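Local coordinates for intestinal fatty acid binding protein (Rattus norvegicus, PDB 1ICM) that binds long-chain fatty acids inside a beta barrel, here myristate, and probably carries them within cells of the intestinal lining, at residues A[6-11]-A[124-129]; A[56-61]-A[68-73]; A[76-81]-A[93-98]; A[86-91]-A[103-108]. One frame throughout, in Å; residues are numbered along the deposited sequence.

Interaction 1 (A[6-11]-A[124-129])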
# COMPACT_ATOMS: atom_id res chain seq x y z
N TRP A 6 -4.51 8.12 -8.77
CA TRP A 6 -4.31 6.78 -9.33
C TRP A 6 -5.48 5.88 -8.92
O TRP A 6 -5.91 5.93 -7.77
CB TRP A 6 -3.02 6.22 -8.71
CG TRP A 6 -1.76 7.03 -8.97
CD1 TRP A 6 -1.25 8.02 -8.18
CD2 TRP A 6 -0.89 6.91 -10.10
NE1 TRP A 6 -0.12 8.57 -8.75
CE2 TRP A 6 0.14 7.88 -9.93
CE3 TRP A 6 -0.88 6.11 -11.27
CZ2 TRP A 6 1.17 8.01 -10.88
CZ3 TRP A 6 0.14 6.24 -12.20
CH2 TRP A 6 1.14 7.20 -11.99
N LYS A 7 -5.96 5.04 -9.83
CA LYS A 7 -7.10 4.16 -9.57
C LYS A 7 -6.72 2.74 -9.87
O LYS A 7 -6.18 2.39 -10.93
CB LYS A 7 -8.31 4.54 -10.42
CG LYS A 7 -9.56 3.67 -10.22
CD LYS A 7 -10.49 4.08 -9.07
CE LYS A 7 -11.91 3.50 -9.12
NZ LYS A 7 -12.94 4.34 -8.47
N VAL A 8 -7.02 1.86 -8.92
CA VAL A 8 -6.62 0.48 -9.17
C VAL A 8 -7.20 -0.13 -10.43
O VAL A 8 -8.36 0.10 -10.71
CB VAL A 8 -6.87 -0.38 -7.92
CG1 VAL A 8 -8.37 -0.57 -7.72
CG2 VAL A 8 -6.13 -1.72 -8.04
N ASP A 9 -6.40 -0.92 -11.17
CA ASP A 9 -6.83 -1.55 -12.39
C ASP A 9 -6.84 -3.08 -12.31
O ASP A 9 -7.79 -3.73 -12.76
CB ASP A 9 -5.85 -1.11 -13.47
CG ASP A 9 -6.17 -1.70 -14.80
OD1 ASP A 9 -7.35 -1.42 -15.27
OD2 ASP A 9 -5.40 -2.38 -15.42
N ARG A 10 -5.77 -3.70 -11.78
CA ARG A 10 -5.73 -5.14 -11.67
C ARG A 10 -4.84 -5.57 -10.52
O ARG A 10 -4.03 -4.76 -10.04
CB ARG A 10 -5.32 -5.84 -12.95
CG ARG A 10 -3.99 -5.29 -13.41
CD ARG A 10 -3.66 -5.66 -14.87
NE ARG A 10 -2.29 -5.26 -15.22
CZ ARG A 10 -1.86 -4.03 -15.54
NH1 ARG A 10 -2.68 -2.98 -15.59
NH2 ARG A 10 -0.59 -3.79 -15.84
N ASN A 11 -5.01 -6.82 -10.10
CA ASN A 11 -4.21 -7.35 -8.99
C ASN A 11 -3.54 -8.63 -9.41
O ASN A 11 -3.99 -9.30 -10.36
CB ASN A 11 -5.12 -7.75 -7.83
CG ASN A 11 -6.08 -6.65 -7.42
OD1 ASN A 11 -5.73 -5.51 -7.08
ND2 ASN A 11 -7.35 -7.02 -7.43
N ALA A 124 2.47 -10.16 -3.70
CA ALA A 124 1.22 -9.75 -4.35
C ALA A 124 1.49 -8.40 -5.00
O ALA A 124 2.36 -7.66 -4.56
CB ALA A 124 0.11 -9.49 -3.34
N LYS A 125 0.73 -8.05 -6.04
CA LYS A 125 0.86 -6.72 -6.64
C LYS A 125 -0.55 -6.15 -6.88
O LYS A 125 -1.55 -6.88 -7.15
CB LYS A 125 1.43 -6.77 -8.03
CG LYS A 125 2.70 -7.58 -8.16
CD LYS A 125 3.55 -6.93 -9.24
CE LYS A 125 4.35 -7.93 -10.04
NZ LYS A 125 5.22 -8.80 -9.24
N ARG A 126 -0.59 -4.82 -6.82
CA ARG A 126 -1.76 -4.01 -7.15
C ARG A 126 -1.26 -3.01 -8.18
O ARG A 126 -0.33 -2.28 -7.89
CB ARG A 126 -2.39 -3.30 -5.96
CG ARG A 126 -2.83 -4.36 -4.94
CD ARG A 126 -4.03 -3.91 -4.10
NE ARG A 126 -5.27 -4.08 -4.85
CZ ARG A 126 -6.38 -3.57 -4.35
NH1 ARG A 126 -6.29 -2.94 -3.16
NH2 ARG A 126 -7.53 -3.73 -5.00
N ILE A 127 -1.85 -3.00 -9.37
CA ILE A 127 -1.41 -2.04 -10.40
C ILE A 127 -2.46 -0.94 -10.65
O ILE A 127 -3.64 -1.25 -10.87
CB ILE A 127 -1.08 -2.88 -11.63
CG1 ILE A 127 0.05 -3.85 -11.27
CG2 ILE A 127 -0.75 -1.97 -12.83
CD1 ILE A 127 0.22 -5.02 -12.23
N PHE A 128 -2.09 0.34 -10.64
CA PHE A 128 -3.02 1.45 -10.81
C PHE A 128 -2.81 2.21 -12.11
O PHE A 128 -1.68 2.23 -12.60
CB PHE A 128 -2.70 2.50 -9.72
CG PHE A 128 -2.81 1.94 -8.31
CD1 PHE A 128 -1.89 1.02 -7.79
CD2 PHE A 128 -3.86 2.33 -7.48
CE1 PHE A 128 -2.01 0.51 -6.49
CE2 PHE A 128 -4.02 1.83 -6.18
CZ PHE A 128 -3.08 0.91 -5.68
N LYS A 129 -3.88 2.81 -12.65
CA LYS A 129 -3.77 3.60 -13.87
C LYS A 129 -3.93 5.03 -13.46
O LYS A 129 -4.64 5.33 -12.52
CB LYS A 129 -4.82 3.26 -14.91
CG LYS A 129 -4.35 2.14 -15.82
CD LYS A 129 -5.47 1.76 -16.78
CE LYS A 129 -5.27 0.37 -17.36
NZ LYS A 129 -3.95 0.20 -17.99
O HOH W 1 -9.25 -4.44 -7.68
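Val8 pairs with Phe128 and Asn11 with Arg126 across two antiparallel strands whose directions differ by 130°, with a classic beta bulge between these pairs. At the bulge Asp9 and Arg10 both turn their amides to Ile127 O, the first at 2.8 Å from Asp9 N, the second through a weak, longer bond, while Ile127 N returns one to Arg10 O. On one face the Arg10 guanidinium lies over Ile127, whose CG2 sits 3.5 Å from Arg10 NH1, offset toward the rim of the planar group. The same NH1 holds Asp9 OD2 at 2.8 Å, on the lone pair turned away from the other carboxylate oxygen. Lys129 NZ makes a long salt bridge to Asp9 OD2, and Glu112 binds both Lys129 and Arg10. On the face of Asn11 and Arg126, chi3 of Arg126 (80°) bends the chain and swings NE to within 2.7 Å of Asn11 OD1, which lies in the guanidinium plane; a water accepts a bond from Asn11 ND2 and a weak one from Arg126 NH2. An alanine in place of Arg126 would probably leave Asn11 OD1 without its main donor and would deprive Asp34 of the salt bridge it makes with Arg126. Strand 37-43 flanks 6-11 and strand 112-119 flanks 124-129, while helix 14-21 meets Arg126 through Tyr14 and Ala124 through Phe17.

Interaction 2 (A[56-61]-A[68-73]). With MYR (myristic acid), chain B.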
# COMPACT_ATOMS: atom_id res chain seq x y z
N ARG A 56 -13.10 2.87 3.46
CA ARG A 56 -12.92 4.10 4.23
C ARG A 56 -12.26 5.17 3.37
O ARG A 56 -11.91 4.96 2.21
CB ARG A 56 -11.98 3.85 5.41
CG ARG A 56 -10.69 3.12 4.99
CD ARG A 56 -9.64 2.95 6.07
NE ARG A 56 -8.35 2.46 5.54
CZ ARG A 56 -7.29 2.14 6.30
NH1 ARG A 56 -7.36 2.22 7.63
NH2 ARG A 56 -6.15 1.71 5.74
N ASN A 57 -12.05 6.29 4.00
CA ASN A 57 -11.43 7.43 3.35
C ASN A 57 -10.57 8.10 4.40
O ASN A 57 -11.08 8.71 5.33
CB ASN A 57 -12.49 8.45 2.87
CG ASN A 57 -13.25 7.88 1.70
OD1 ASN A 57 -14.34 7.31 1.85
ND2 ASN A 57 -12.69 8.03 0.52
N ILE A 58 -9.25 8.01 4.24
CA ILE A 58 -8.38 8.61 5.21
C ILE A 58 -7.13 9.18 4.56
O ILE A 58 -6.78 8.79 3.44
CB ILE A 58 -7.87 7.52 6.15
CG1 ILE A 58 -7.14 6.44 5.35
CG2 ILE A 58 -9.07 6.86 6.81
CD1 ILE A 58 -6.26 5.52 6.21
N ASP A 59 -6.51 10.07 5.32
CA ASP A 59 -5.27 10.67 4.88
C ASP A 59 -4.10 9.95 5.57
O ASP A 59 -4.17 9.57 6.77
CB ASP A 59 -5.21 12.14 5.32
CG ASP A 59 -6.07 13.07 4.51
OD1 ASP A 59 -6.91 12.46 3.70
OD2 ASP A 59 -5.97 14.28 4.60
N VAL A 60 -3.03 9.75 4.82
CA VAL A 60 -1.82 9.13 5.35
C VAL A 60 -0.73 10.16 5.08
O VAL A 60 -0.49 10.54 3.93
CB VAL A 60 -1.47 7.83 4.66
CG1 VAL A 60 -0.37 7.12 5.44
CG2 VAL A 60 -2.67 6.90 4.52
N VAL A 61 -0.07 10.64 6.12
CA VAL A 61 1.02 11.58 5.95
C VAL A 61 2.34 10.99 6.46
O VAL A 61 2.41 10.45 7.57
CB VAL A 61 0.69 12.81 6.79
CG1 VAL A 61 1.84 13.83 6.76
CG2 VAL A 61 -0.62 13.40 6.28
N PHE A 68 6.46 5.88 11.06
CA PHE A 68 5.11 6.32 11.35
C PHE A 68 4.24 5.09 11.52
O PHE A 68 4.71 3.98 11.21
CB PHE A 68 4.63 7.25 10.19
CG PHE A 68 4.43 6.54 8.89
CD1 PHE A 68 5.49 6.18 8.05
CD2 PHE A 68 3.15 6.25 8.42
CE1 PHE A 68 5.26 5.51 6.86
CE2 PHE A 68 2.89 5.57 7.22
CZ PHE A 68 3.97 5.19 6.43
N ALA A 69 3.00 5.27 12.00
CA ALA A 69 2.11 4.12 12.18
C ALA A 69 0.96 4.14 11.18
O ALA A 69 0.40 5.20 10.89
CB ALA A 69 1.51 4.23 13.57
N TYR A 70 0.58 2.99 10.64
CA TYR A 70 -0.51 2.95 9.71
C TYR A 70 -1.37 1.72 10.00
O TYR A 70 -0.86 0.65 10.26
CB TYR A 70 0.06 2.83 8.29
CG TYR A 70 -0.94 2.49 7.20
CD1 TYR A 70 -1.76 3.46 6.63
CD2 TYR A 70 -1.03 1.19 6.72
CE1 TYR A 70 -2.67 3.14 5.62
CE2 TYR A 70 -1.93 0.85 5.71
CZ TYR A 70 -2.76 1.83 5.16
OH TYR A 70 -3.63 1.47 4.15
N SER A 71 -2.69 1.82 9.97
CA SER A 71 -3.55 0.67 10.20
C SER A 71 -4.31 0.26 8.97
O SER A 71 -4.77 1.08 8.18
CB SER A 71 -4.69 0.97 11.17
OG SER A 71 -4.15 1.36 12.41
N LEU A 72 -4.46 -1.03 8.81
CA LEU A 72 -5.22 -1.59 7.71
C LEU A 72 -6.71 -1.40 8.02
O LEU A 72 -7.06 -1.10 9.14
CB LEU A 72 -5.00 -3.09 7.55
CG LEU A 72 -3.54 -3.45 7.40
CD1 LEU A 72 -3.46 -4.89 6.90
CD2 LEU A 72 -2.92 -2.43 6.44
N ALA A 73 -7.55 -1.57 7.01
CA ALA A 73 -9.00 -1.41 7.07
C ALA A 73 -9.61 -2.24 8.17
O ALA A 73 -10.59 -1.85 8.82
CB ALA A 73 -9.59 -1.85 5.75
C1 MYR B . 0.96 4.55 2.31
O1 MYR B . -0.03 4.77 1.51
O2 MYR B . 2.09 4.85 1.99
C2 MYR B . 0.60 3.92 3.65
C3 MYR B . 1.21 2.56 3.91
C4 MYR B . 0.77 1.47 2.93
C5 MYR B . 1.33 0.08 3.23
C6 MYR B . 0.54 -0.99 2.47
C7 MYR B . 0.38 -2.32 3.18
C8 MYR B . -1.05 -2.83 3.04
C9 MYR B . -1.10 -4.29 2.66
C10 MYR B . -2.41 -4.71 2.00
C11 MYR B . -3.37 -5.29 3.00
C12 MYR B . -4.82 -5.43 2.55
C13 MYR B . -5.67 -5.92 3.70
C14 MYR B . -7.09 -6.32 3.33
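The gap in the beta barrel of this fatty acid binding protein lies here: Arg56 and Val60 of segment 56-61 reach Ser71, Tyr70 and Phe68 of 68-73 with side chains, the strand axes being 8.6 Å apart and no backbone hydrogen bond joining them. Arg56 spans the gap with its chain extended from CG to NE, and its guanidinium closes end-on upon a single atom, Ser71 O. Arg56 NH2 is 2.9 Å from Ser71 O and lies in the carbonyl plane; NH1 reaches the same oxygen from above that plane, 43° out of it. One face of the guanidinium carries Ala73 N toward its rim, and Ile58 CD1 sits over the centre of the opposite face. At the edge, Tyr70 OH is 3.0 Å from Arg56 NH2, the ring and guanidinium planes being 63° apart. Farther along, Val60 works with both methyls: CG2 touches Tyr70 CE1 at 3.9 Å, whereas CG1 lies 4.0 Å from Phe68 CE2. Val60 CG1 is also 3.8 Å from C2 of the myristate. Myristate C3 stands over the centre of the Tyr70 ring, and Leu72 CD2 meets C8 of the chain at 3.9 Å. Glu51 takes a salt bridge from Arg56 NH2 and a hydrogen bond with Tyr70 OH. The polar linkage thus consists of one carbonyl gripped twice by an arginine whose charge Glu51 would partly balance, while apolar groups beside it line the fatty acid, so side chains make the connection that the backbone does not.

Interaction 3 (A[76-81]-A[93-98])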
# COMPACT_ATOMS: atom_id res chain seq x y z
N THR A 76 -5.55 -4.08 11.74
CA THR A 76 -4.17 -4.60 11.94
C THR A 76 -3.19 -3.45 11.89
O THR A 76 -3.16 -2.69 10.91
CB THR A 76 -3.83 -5.57 10.82
OG1 THR A 76 -4.69 -6.67 10.95
CG2 THR A 76 -2.38 -6.02 10.83
N GLU A 77 -2.44 -3.25 12.97
CA GLU A 77 -1.51 -2.12 13.02
C GLU A 77 -0.08 -2.40 12.55
O GLU A 77 0.48 -3.46 12.86
CB GLU A 77 -1.56 -1.43 14.39
CG GLU A 77 -2.92 -0.73 14.55
CD GLU A 77 -3.36 -0.47 15.97
OE1 GLU A 77 -2.86 -1.00 16.96
OE2 GLU A 77 -4.34 0.40 15.99
N LEU A 78 0.52 -1.46 11.79
CA LEU A 78 1.88 -1.62 11.27
C LEU A 78 2.65 -0.37 11.67
O LEU A 78 2.07 0.70 11.92
CB LEU A 78 1.91 -1.56 9.70
CG LEU A 78 0.91 -2.40 8.94
CD1 LEU A 78 1.20 -2.24 7.46
CD2 LEU A 78 1.18 -3.85 9.25
N THR A 79 3.98 -0.47 11.69
CA THR A 79 4.81 0.71 11.94
C THR A 79 5.97 0.55 10.96
O THR A 79 6.42 -0.57 10.67
CB THR A 79 5.33 0.97 13.34
OG1 THR A 79 5.99 -0.23 13.70
CG2 THR A 79 4.17 1.23 14.27
N GLY A 80 6.47 1.67 10.41
CA GLY A 80 7.59 1.48 9.49
C GLY A 80 7.98 2.81 8.86
O GLY A 80 7.60 3.88 9.35
N THR A 81 8.76 2.71 7.79
CA THR A 81 9.22 3.90 7.08
C THR A 81 9.29 3.63 5.59
O THR A 81 9.50 2.53 5.09
CB THR A 81 10.68 4.30 7.48
OG1 THR A 81 11.50 3.24 7.03
CG2 THR A 81 10.88 4.39 8.98
N PHE A 93 8.13 -2.33 6.79
CA PHE A 93 7.15 -2.33 7.86
C PHE A 93 7.16 -3.62 8.70
O PHE A 93 7.70 -4.65 8.29
CB PHE A 93 5.73 -2.20 7.26
CG PHE A 93 5.56 -0.87 6.57
CD1 PHE A 93 5.32 0.28 7.31
CD2 PHE A 93 5.69 -0.84 5.18
CE1 PHE A 93 5.21 1.50 6.62
CE2 PHE A 93 5.55 0.36 4.48
CZ PHE A 93 5.32 1.52 5.22
N LYS A 94 6.52 -3.49 9.85
CA LYS A 94 6.39 -4.58 10.82
C LYS A 94 4.98 -4.54 11.39
O LYS A 94 4.50 -3.45 11.72
CB LYS A 94 7.25 -4.20 12.03
CG LYS A 94 8.11 -5.29 12.62
CD LYS A 94 9.59 -5.09 12.30
CE LYS A 94 10.33 -6.40 12.02
NZ LYS A 94 11.78 -6.25 12.13
N ARG A 95 4.35 -5.71 11.56
CA ARG A 95 3.03 -5.84 12.18
C ARG A 95 3.26 -5.68 13.66
O ARG A 95 4.13 -6.36 14.17
CB ARG A 95 2.47 -7.26 11.94
CG ARG A 95 1.85 -7.42 10.55
CD ARG A 95 1.11 -8.73 10.30
NE ARG A 95 0.06 -9.01 11.30
CZ ARG A 95 -1.03 -9.76 11.03
NH1 ARG A 95 -1.27 -10.31 9.82
NH2 ARG A 95 -1.90 -9.95 12.03
N VAL A 96 2.58 -4.82 14.38
CA VAL A 96 2.87 -4.68 15.78
C VAL A 96 2.41 -5.88 16.59
O VAL A 96 2.96 -6.08 17.66
CB VAL A 96 2.13 -3.46 16.27
CG1 VAL A 96 2.25 -3.25 17.78
CG2 VAL A 96 2.63 -2.25 15.49
N ASP A 97 1.43 -6.66 16.12
CA ASP A 97 0.97 -7.79 16.92
C ASP A 97 1.98 -8.93 17.01
O ASP A 97 2.41 -9.33 18.11
CB ASP A 97 -0.39 -8.31 16.40
CG ASP A 97 -0.44 -8.65 14.94
OD1 ASP A 97 0.50 -8.50 14.19
OD2 ASP A 97 -1.62 -9.12 14.54
N ASN A 98 2.32 -9.46 15.84
CA ASN A 98 3.19 -10.58 15.63
C ASN A 98 4.65 -10.27 15.28
O ASN A 98 5.44 -11.21 15.16
CB ASN A 98 2.51 -11.68 14.79
CG ASN A 98 2.39 -11.34 13.31
OD1 ASN A 98 1.67 -11.99 12.52
ND2 ASN A 98 3.16 -10.34 12.92
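Phe93 packs its ring against Gly80 at the close end of this antiparallel pair, with Phe93 CD1 only 3.4 Å from Gly80 CA. A CB on Gly80 would run into that same ring carbon, so the lack of a side chain lets the ring lie there; Trp82 meets the ring edge-to-face. Beside it, Thr79 and Lys94 exchange two backbone hydrogen bonds, each 3.0 Å (Thr79 N to Lys94 O, Lys94 N to Thr79 O). Leu78 CD2 rests on Arg95 CG at 3.9 Å, on the face that also carries Phe93.

The other end is looser and more open to solvent. Val96 N still bonds to Glu77 O at 2.9 Å, and Val96 CG2 reaches Thr79 CG2 at 4.0 Å, the two side chains crossing at about a right angle. The bend at chi3 (55°) brings NE of Arg95 round to Asp97 OD1, and the guanidinium meets the carboxylate side-on, with NH2 2.7 Å from Asp97 OD2 in a salt bridge, while Thr76 CG2 sits over one guanidinium face. Arg95 NH1 has a further bond to Met21 O. The pair forms the open end of the hairpin between strands 77-85 and 88-95, an up-and-down connection typical of the fatty acid binding protein barrel.

Interaction 4 (A[86-91]-A[103-108]). With MYR (myristic acid), chain B.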
# COMPACT_ATOMS: atom_id res chain seq x y z
N GLY A 86 16.68 5.12 -5.48
CA GLY A 86 16.70 5.28 -6.90
C GLY A 86 15.43 6.05 -7.17
O GLY A 86 15.14 7.12 -6.61
N ASN A 87 14.65 5.47 -8.07
CA ASN A 87 13.39 6.03 -8.47
C ASN A 87 12.19 5.45 -7.76
O ASN A 87 11.06 5.86 -7.98
CB ASN A 87 13.24 5.82 -9.98
CG ASN A 87 13.68 7.10 -10.64
OD1 ASN A 87 13.01 8.15 -10.50
ND2 ASN A 87 14.82 7.03 -11.33
N LYS A 88 12.45 4.44 -6.94
CA LYS A 88 11.40 3.76 -6.21
C LYS A 88 11.27 4.19 -4.77
O LYS A 88 12.21 4.68 -4.14
CB LYS A 88 11.78 2.30 -6.03
CG LYS A 88 12.17 1.50 -7.26
CD LYS A 88 12.76 0.15 -6.87
CE LYS A 88 12.49 -0.90 -7.95
NZ LYS A 88 13.25 -2.16 -7.82
N LEU A 89 10.07 3.92 -4.25
CA LEU A 89 9.82 4.14 -2.83
C LEU A 89 9.84 2.70 -2.25
O LEU A 89 9.16 1.81 -2.80
CB LEU A 89 8.49 4.84 -2.51
CG LEU A 89 8.49 6.34 -2.73
CD1 LEU A 89 7.06 6.86 -2.57
CD2 LEU A 89 9.32 6.94 -1.60
N VAL A 90 10.65 2.49 -1.19
CA VAL A 90 10.78 1.17 -0.57
C VAL A 90 10.27 1.34 0.83
O VAL A 90 10.74 2.28 1.48
CB VAL A 90 12.23 0.70 -0.63
CG1 VAL A 90 12.42 -0.59 0.19
CG2 VAL A 90 12.64 0.45 -2.08
N GLY A 91 9.29 0.50 1.22
CA GLY A 91 8.69 0.61 2.52
C GLY A 91 9.01 -0.63 3.35
O GLY A 91 8.74 -1.76 2.93
N ILE A 103 7.15 -5.94 3.49
CA ILE A 103 7.85 -4.97 2.63
C ILE A 103 6.93 -4.48 1.53
O ILE A 103 6.21 -5.28 0.91
CB ILE A 103 8.92 -5.74 1.84
CG1 ILE A 103 9.96 -6.33 2.79
CG2 ILE A 103 9.63 -4.77 0.88
CD1 ILE A 103 10.56 -5.32 3.75
N ALA A 104 7.01 -3.19 1.21
CA ALA A 104 6.20 -2.71 0.09
C ALA A 104 7.06 -1.84 -0.82
O ALA A 104 7.92 -1.09 -0.33
CB ALA A 104 4.98 -1.93 0.55
N VAL A 105 6.78 -1.91 -2.10
CA VAL A 105 7.50 -1.09 -3.07
C VAL A 105 6.51 -0.40 -4.02
O VAL A 105 5.55 -1.02 -4.47
CB VAL A 105 8.36 -1.99 -3.97
CG1 VAL A 105 9.17 -1.18 -5.00
CG2 VAL A 105 9.23 -2.90 -3.12
N ARG A 106 6.79 0.86 -4.31
CA ARG A 106 5.99 1.63 -5.24
C ARG A 106 6.95 2.05 -6.36
O ARG A 106 8.00 2.62 -6.11
CB ARG A 106 5.46 2.92 -4.66
CG ARG A 106 4.21 2.69 -3.83
CD ARG A 106 3.71 4.00 -3.25
NE ARG A 106 2.41 3.80 -2.62
CZ ARG A 106 2.00 4.33 -1.48
NH1 ARG A 106 2.80 5.10 -0.74
NH2 ARG A 106 0.77 4.05 -1.05
N GLU A 107 6.57 1.75 -7.58
CA GLU A 107 7.41 2.16 -8.69
C GLU A 107 6.54 2.46 -9.91
O GLU A 107 5.46 1.89 -10.07
CB GLU A 107 8.40 1.02 -8.96
CG GLU A 107 7.75 -0.09 -9.75
CD GLU A 107 8.65 -1.30 -9.81
OE1 GLU A 107 9.72 -1.10 -10.57
OE2 GLU A 107 8.36 -2.33 -9.19
N ILE A 108 6.98 3.38 -10.78
CA ILE A 108 6.27 3.74 -12.00
C ILE A 108 6.76 2.90 -13.18
O ILE A 108 7.95 2.66 -13.42
CB ILE A 108 6.55 5.20 -12.40
CG1 ILE A 108 6.46 6.24 -11.29
CG2 ILE A 108 5.67 5.59 -13.60
CD1 ILE A 108 5.02 6.41 -10.85
C1 MYR B . 0.96 4.55 2.31
O1 MYR B . -0.03 4.77 1.51
O2 MYR B . 2.09 4.85 1.99
C2 MYR B . 0.60 3.92 3.65
C3 MYR B . 1.21 2.56 3.91
C4 MYR B . 0.77 1.47 2.93
C5 MYR B . 1.33 0.08 3.23
C6 MYR B . 0.54 -0.99 2.47
C7 MYR B . 0.38 -2.32 3.18
C8 MYR B . -1.05 -2.83 3.04
C9 MYR B . -1.10 -4.29 2.66
C10 MYR B . -2.41 -4.71 2.00
C11 MYR B . -3.37 -5.29 3.00
C12 MYR B . -4.82 -5.43 2.55
C13 MYR B . -5.67 -5.92 3.70
C14 MYR B . -7.09 -6.32 3.33
O HOH W 2 9.77 4.53 -10.26
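Leu89 and Arg106 stand opposite each other in a beta hairpin of the fatty acid binding barrel, strands 88-95 and 101-109, with their CB atoms 4.2 Å apart on one face of the sheet. Their backbones exchange two nearly straight hydrogen bonds, the one from Arg106 N to Leu89 O being 3.0 Å. Beyond CB the two part company: the Arg106 chain, extended from CG to NE (chi2 179°, chi3 172°), leads away from Leu89 to the carboxylate of the myristate, while Leu89 packs on Trp82, Phe2 and Leu64. The NE of Arg106 is taken by Gln115, which should help fix the rotation of the guanidinium. An alanine in place of Arg106 would probably leave the myristate carboxylate without the guanidinium that now holds both its oxygens, and the Gln115 oxygen without the donor NE. Val90 and Val105 face the other side of the sheet. There Lys88 and Glu107 lie side by side, pointing the same way, and Lys88 CE comes to 3.8 Å from Glu107 OE1. Gly91 and Ala104 form the next hydrogen-bonded pair, and at the open end of the hairpin, away from its turn, a water links Asn87 O with Ile108 N. The guanidinium meets the ligand with both terminal nitrogens: Arg106 NH1 lies 2.8 Å from myristate O2, and NH2 lies 2.8 Å from O1, which sits at the edge of the guanidinium, near its plane.

In the fold
All four contacts belong to one antiparallel sheet that curls into the barrel around the myristate. Interactions 2 and 4 both touch the ligand, from opposite sides of the chain's centre and with centres 18 Å apart: interaction 4 grips the carboxylate, interaction 2 lines the chain. Interactions 2 and 3 join directly, strand 68-71 bonding to 77-85 (Phe68 N to Gly80 O, 2.9 Å), and interactions 3 and 4 share strand 88-95. Interaction 1 pairs the first strand with the last, its segments enclosing the other three in sequence, and meets interaction 4 at Trp6 CH2 and Ile108 CD1, 4.1 Å apart; in interaction 1 the side chain of Arg126 is about 6 Å from the bound myristic acid.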